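Local coordinates for cytosol aminopeptidase (Coxiella burnetii, PDB 3IJ3), which probably removes amino-terminal residues from peptides as a manganese-dependent metallopeptidase of the M17 family, and assembles from six copies of the chain, at residues A452-L455 / R461-G464; I40-P45 / R117-D122. All blocks are in the same frame, centred on the assembly; numbering follows the deposited sequence.

Contact 1: A452-L455 / R461-G464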
# COMPACT_ATOMS: atom_id res chain seq x y z
N ALA A 452 -4.51 -1.60 27.30
CA ALA A 452 -3.44 -1.45 28.31
C ALA A 452 -2.49 -0.29 28.07
O ALA A 452 -1.34 -0.37 28.46
CB ALA A 452 -2.64 -2.78 28.43
N TRP A 453 -3.00 0.80 27.49
CA TRP A 453 -2.16 1.94 27.16
C TRP A 453 -2.97 3.22 27.02
O TRP A 453 -4.12 3.17 26.57
CB TRP A 453 -1.47 1.62 25.82
CG TRP A 453 -0.41 2.57 25.35
CD1 TRP A 453 -0.58 3.68 24.58
CD2 TRP A 453 0.99 2.47 25.59
NE1 TRP A 453 0.63 4.29 24.33
CE2 TRP A 453 1.61 3.56 24.95
CE3 TRP A 453 1.79 1.57 26.29
CZ2 TRP A 453 2.97 3.76 24.97
CZ3 TRP A 453 3.15 1.77 26.31
CH2 TRP A 453 3.72 2.87 25.69
N ASN A 454 -2.39 4.33 27.47
CA ASN A 454 -2.94 5.65 27.29
C ASN A 454 -2.21 6.30 26.11
O ASN A 454 -1.01 6.62 26.20
CB ASN A 454 -2.73 6.53 28.53
CG ASN A 454 -3.46 6.00 29.75
OD1 ASN A 454 -4.62 5.58 29.66
ND2 ASN A 454 -2.80 6.07 30.93
N LEU A 455 -2.93 6.54 25.02
CA LEU A 455 -2.34 7.21 23.86
C LEU A 455 -2.15 8.71 24.09
O LEU A 455 -1.26 9.32 23.52
CB LEU A 455 -3.25 7.00 22.65
CG LEU A 455 -3.29 5.57 22.12
CD1 LEU A 455 -4.49 5.34 21.24
CD2 LEU A 455 -1.97 5.25 21.40
N ARG A 461 -3.91 9.92 34.07
CA ARG A 461 -3.57 8.87 33.07
C ARG A 461 -2.46 9.31 32.10
O ARG A 461 -2.72 9.78 31.00
CB ARG A 461 -4.87 8.53 32.32
CG ARG A 461 -5.87 7.77 33.22
CD ARG A 461 -7.29 7.93 32.77
NE ARG A 461 -7.74 9.31 33.02
CZ ARG A 461 -8.88 9.84 32.58
NH1 ARG A 461 -9.70 9.12 31.82
NH2 ARG A 461 -9.19 11.11 32.87
N PRO A 462 -1.21 9.18 32.54
CA PRO A 462 -0.06 9.59 31.73
C PRO A 462 0.11 8.68 30.53
O PRO A 462 -0.25 7.52 30.59
CB PRO A 462 1.12 9.44 32.68
CG PRO A 462 0.54 9.21 34.05
CD PRO A 462 -0.82 8.71 33.88
N ILE A 463 0.67 9.22 29.45
CA ILE A 463 0.93 8.43 28.24
C ILE A 463 1.79 7.24 28.59
O ILE A 463 2.82 7.38 29.27
CB ILE A 463 1.63 9.27 27.15
CG1 ILE A 463 0.66 10.28 26.52
CG2 ILE A 463 2.12 8.36 26.03
CD1 ILE A 463 1.40 11.36 25.66
N GLY A 464 1.41 6.08 28.11
CA GLY A 464 2.13 4.82 28.37
C GLY A 464 1.21 3.76 28.94
O GLY A 464 -0.01 3.82 28.78

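Contact 2: I40-P45 / R117-D122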
# COMPACT_ATOMS: atom_id res chain seq x y z
N ILE A 40 -8.02 21.25 49.59
CA ILE A 40 -8.38 21.21 48.18
C ILE A 40 -9.88 20.91 48.21
O ILE A 40 -10.30 19.91 48.80
CB ILE A 40 -7.65 20.13 47.41
CG1 ILE A 40 -6.14 20.41 47.41
CG2 ILE A 40 -8.17 20.06 46.00
CD1 ILE A 40 -5.30 19.28 46.76
N GLN A 41 -10.67 21.76 47.57
CA GLN A 41 -12.12 21.61 47.60
C GLN A 41 -12.72 21.54 46.20
O GLN A 41 -12.50 22.45 45.40
CB GLN A 41 -12.72 22.81 48.34
CG GLN A 41 -14.26 22.85 48.41
CD GLN A 41 -14.76 24.03 49.19
OE1 GLN A 41 -13.98 24.79 49.77
NE2 GLN A 41 -16.09 24.21 49.20
N PRO A 42 -13.50 20.49 45.90
CA PRO A 42 -14.12 20.44 44.58
C PRO A 42 -15.23 21.48 44.46
O PRO A 42 -15.89 21.84 45.46
CB PRO A 42 -14.69 19.01 44.51
CG PRO A 42 -15.01 18.69 45.92
CD PRO A 42 -13.91 19.34 46.73
N MET A 43 -15.45 21.96 43.25
CA MET A 43 -16.43 23.00 43.01
C MET A 43 -17.01 22.91 41.61
O MET A 43 -16.31 22.60 40.65
CB MET A 43 -15.73 24.37 43.18
CG MET A 43 -16.62 25.63 43.03
SD MET A 43 -17.97 25.68 44.20
CE MET A 43 -17.16 25.74 45.80
N MET A 44 -18.31 23.14 41.51
CA MET A 44 -18.99 23.20 40.22
C MET A 44 -19.49 24.63 40.07
O MET A 44 -19.71 25.32 41.07
CB MET A 44 -20.12 22.18 40.13
CG MET A 44 -19.64 20.75 40.13
SD MET A 44 -20.91 19.58 39.67
CE MET A 44 -21.07 19.89 37.91
N PRO A 45 -19.67 25.08 38.82
CA PRO A 45 -20.12 26.43 38.55
C PRO A 45 -21.35 26.89 39.32
O PRO A 45 -21.38 28.01 39.83
CB PRO A 45 -20.42 26.40 37.05
CG PRO A 45 -19.52 25.38 36.51
CD PRO A 45 -19.39 24.33 37.57
N ARG A 117 -13.63 15.01 53.70
CA ARG A 117 -14.64 13.94 53.56
C ARG A 117 -16.03 14.50 53.32
O ARG A 117 -16.81 13.94 52.54
CB ARG A 117 -14.58 13.06 54.82
CG ARG A 117 -15.65 11.99 55.03
CD ARG A 117 -15.79 10.98 53.90
NE ARG A 117 -16.82 11.36 52.94
CZ ARG A 117 -18.11 11.02 53.03
NH1 ARG A 117 -18.96 11.42 52.10
NH2 ARG A 117 -18.57 10.29 54.04
N ASP A 118 -16.34 15.62 53.96
CA ASP A 118 -17.64 16.26 53.83
C ASP A 118 -17.95 16.77 52.43
O ASP A 118 -19.10 17.06 52.14
CB ASP A 118 -17.79 17.41 54.83
CG ASP A 118 -17.87 16.93 56.26
OD1 ASP A 118 -17.94 15.70 56.49
OD2 ASP A 118 -17.87 17.79 57.16
N ASP A 119 -16.94 16.90 51.57
CA ASP A 119 -17.14 17.36 50.19
C ASP A 119 -17.61 16.26 49.25
O ASP A 119 -17.88 16.53 48.08
CB ASP A 119 -15.84 17.96 49.62
CG ASP A 119 -15.46 19.27 50.25
OD1 ASP A 119 -16.35 19.98 50.76
OD2 ASP A 119 -14.26 19.61 50.22
N PHE A 120 -17.70 15.02 49.74
CA PHE A 120 -18.10 13.86 48.93
C PHE A 120 -19.40 13.23 49.43
O PHE A 120 -19.70 13.27 50.61
CB PHE A 120 -16.97 12.84 48.92
CG PHE A 120 -15.68 13.42 48.39
CD1 PHE A 120 -15.38 13.34 47.04
CD2 PHE A 120 -14.81 14.10 49.23
CE1 PHE A 120 -14.22 13.92 46.53
CE2 PHE A 120 -13.63 14.67 48.74
CZ PHE A 120 -13.34 14.58 47.39
N GLU A 121 -20.16 12.67 48.49
CA GLU A 121 -21.45 12.02 48.78
C GLU A 121 -21.29 10.78 49.66
O GLU A 121 -22.13 10.50 50.52
CB GLU A 121 -22.10 11.63 47.45
CG GLU A 121 -23.45 10.86 47.54
CD GLU A 121 -23.89 10.32 46.17
OE1 GLU A 121 -23.47 10.90 45.14
OE2 GLU A 121 -24.64 9.32 46.11
N ASP A 122 -20.18 10.06 49.48
CA ASP A 122 -19.91 8.79 50.19
C ASP A 122 -18.38 8.54 50.33
O ASP A 122 -17.60 9.12 49.58
CB ASP A 122 -20.59 7.68 49.36
CG ASP A 122 -20.53 6.32 50.02
OD1 ASP A 122 -21.58 5.89 50.55
OD2 ASP A 122 -19.45 5.69 50.03
O HOH W 1 -12.19 18.06 49.60

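Contact 1: A452-L455 / R461-G464
Asn454 and Gly464 form an antiparallel hydrogen-bonded pair where the end of strand 445-454 pairs with the start of strand 464-465. Asn454 N donates to Gly464 O at 2.8 Å, with a nearly straight N-H...O angle of 171°. Gly464 N returns a bond to Asn454 O, on a lone pair of that carbonyl. Ile463 CA adds a C-H...O contact to the same oxygen.

A side-chain bond extends the pairing. Asn454 ND2 donates to Pro462 O at 3.0 Å. The acceptor lies close to the amide plane, but the nitrogen sits above the carbonyl plane. Asn454 CG is anti to the carbonyl carbon (chi1 -64°), and this directs the amide toward Pro462 O. ND2 also bonds Glu466 OE1.

Two aliphatic groups pack nearby. Arg461 CB lies 3.5 Å from Asn454 ND2, while the arginine chain leads away, and its NE bonds Pro459 O. Ile463 CG1 lies 3.7 Å from Leu455 O.

The aromatic contact is with Trp453. Gly464 CA lies 3.5 Å from the centroid of the six-membered ring, almost on the ring normal, in a CH-pi contact.

The contact is a short antiparallel pairing in the catalytic domain, where the chain turns back after strand 445-454. Backbone pairing fixes the register, and the Asn454 amide ties the returning chain at two acceptors, Pro462 O and Glu466 OE1. With no side chain on Gly464, the indole lies flat against the backbone.

Contact 2: I40-P45 / R117-D122
Pro42 and Asp119 make the close packing between strand 38-43 and the short 3-10 turn 117-119. Both lie in the N-terminal domain of the M17 fold, which is built on a mixed beta sheet. Strand 38-43 is an inner strand of this sheet, between strands 111-114 and 85-91. The turn follows strand 111-114 and leads to helix 123-135.

The tight part is small. The Pro42 ring directs its CG and CD edge at the Asp119 side chain. Pro42 CD is 3.7 Å from Asp119 CB and 3.5 Å from Asp119 OD2. The carboxylate oxygen therefore rests on the C-H groups of the proline. Gln41 adds its aliphatic part, with Gln41 CG 3.7 Å from Asp119 OD2. Gln41 CG is anti to the backbone N, and the chain stays extended beyond it (chi2 178°) and crosses the aspartate at about a right angle. Asp119 CG lies opposite its own carbonyl carbon (chi1 -70°), which carries the carboxylate toward the strand; OD2 is the oxygen nearer to it.

The other part is looser and is joined by water. No direct polar bond links the two segments. Ile40 O and Asp119 OD2 are 4.2 Å apart, and one water bridges them, donating to both. Asp119 OD2 thus meets carbon on the proline side and receives a hydrogen bond from the water. Beyond Asp119 the turn draws away from the strand. The Phe120 ring packs instead on Tyr125 and Ala129 of helix 123-135. Phe120 N closes the turn on Arg117 O.

The bridging water sits 2.8 Å from Ile40 O and 2.7 Å from Asp119 OD2.

How the contacts relate
The two contacts lie in different domains. Contact 2 is in the N-terminal domain and contact 1 in the catalytic domain. Their centres are about 27 Å apart, and their nearest atoms about 15 Å, so they do not touch. Contact 1 lies nearer the centre of the folded chain, with its own centre about 11 Å away, against about 28 Å for contact 2. The side chain of Ala452 is about 12 Å from the bound lithium ion, whose site includes Lys250, Asp255, Asp273 and Glu334. Contact 1 also packs on two other subunits, through Leu455 and Ile463, whereas no other protein chain touches contact 2.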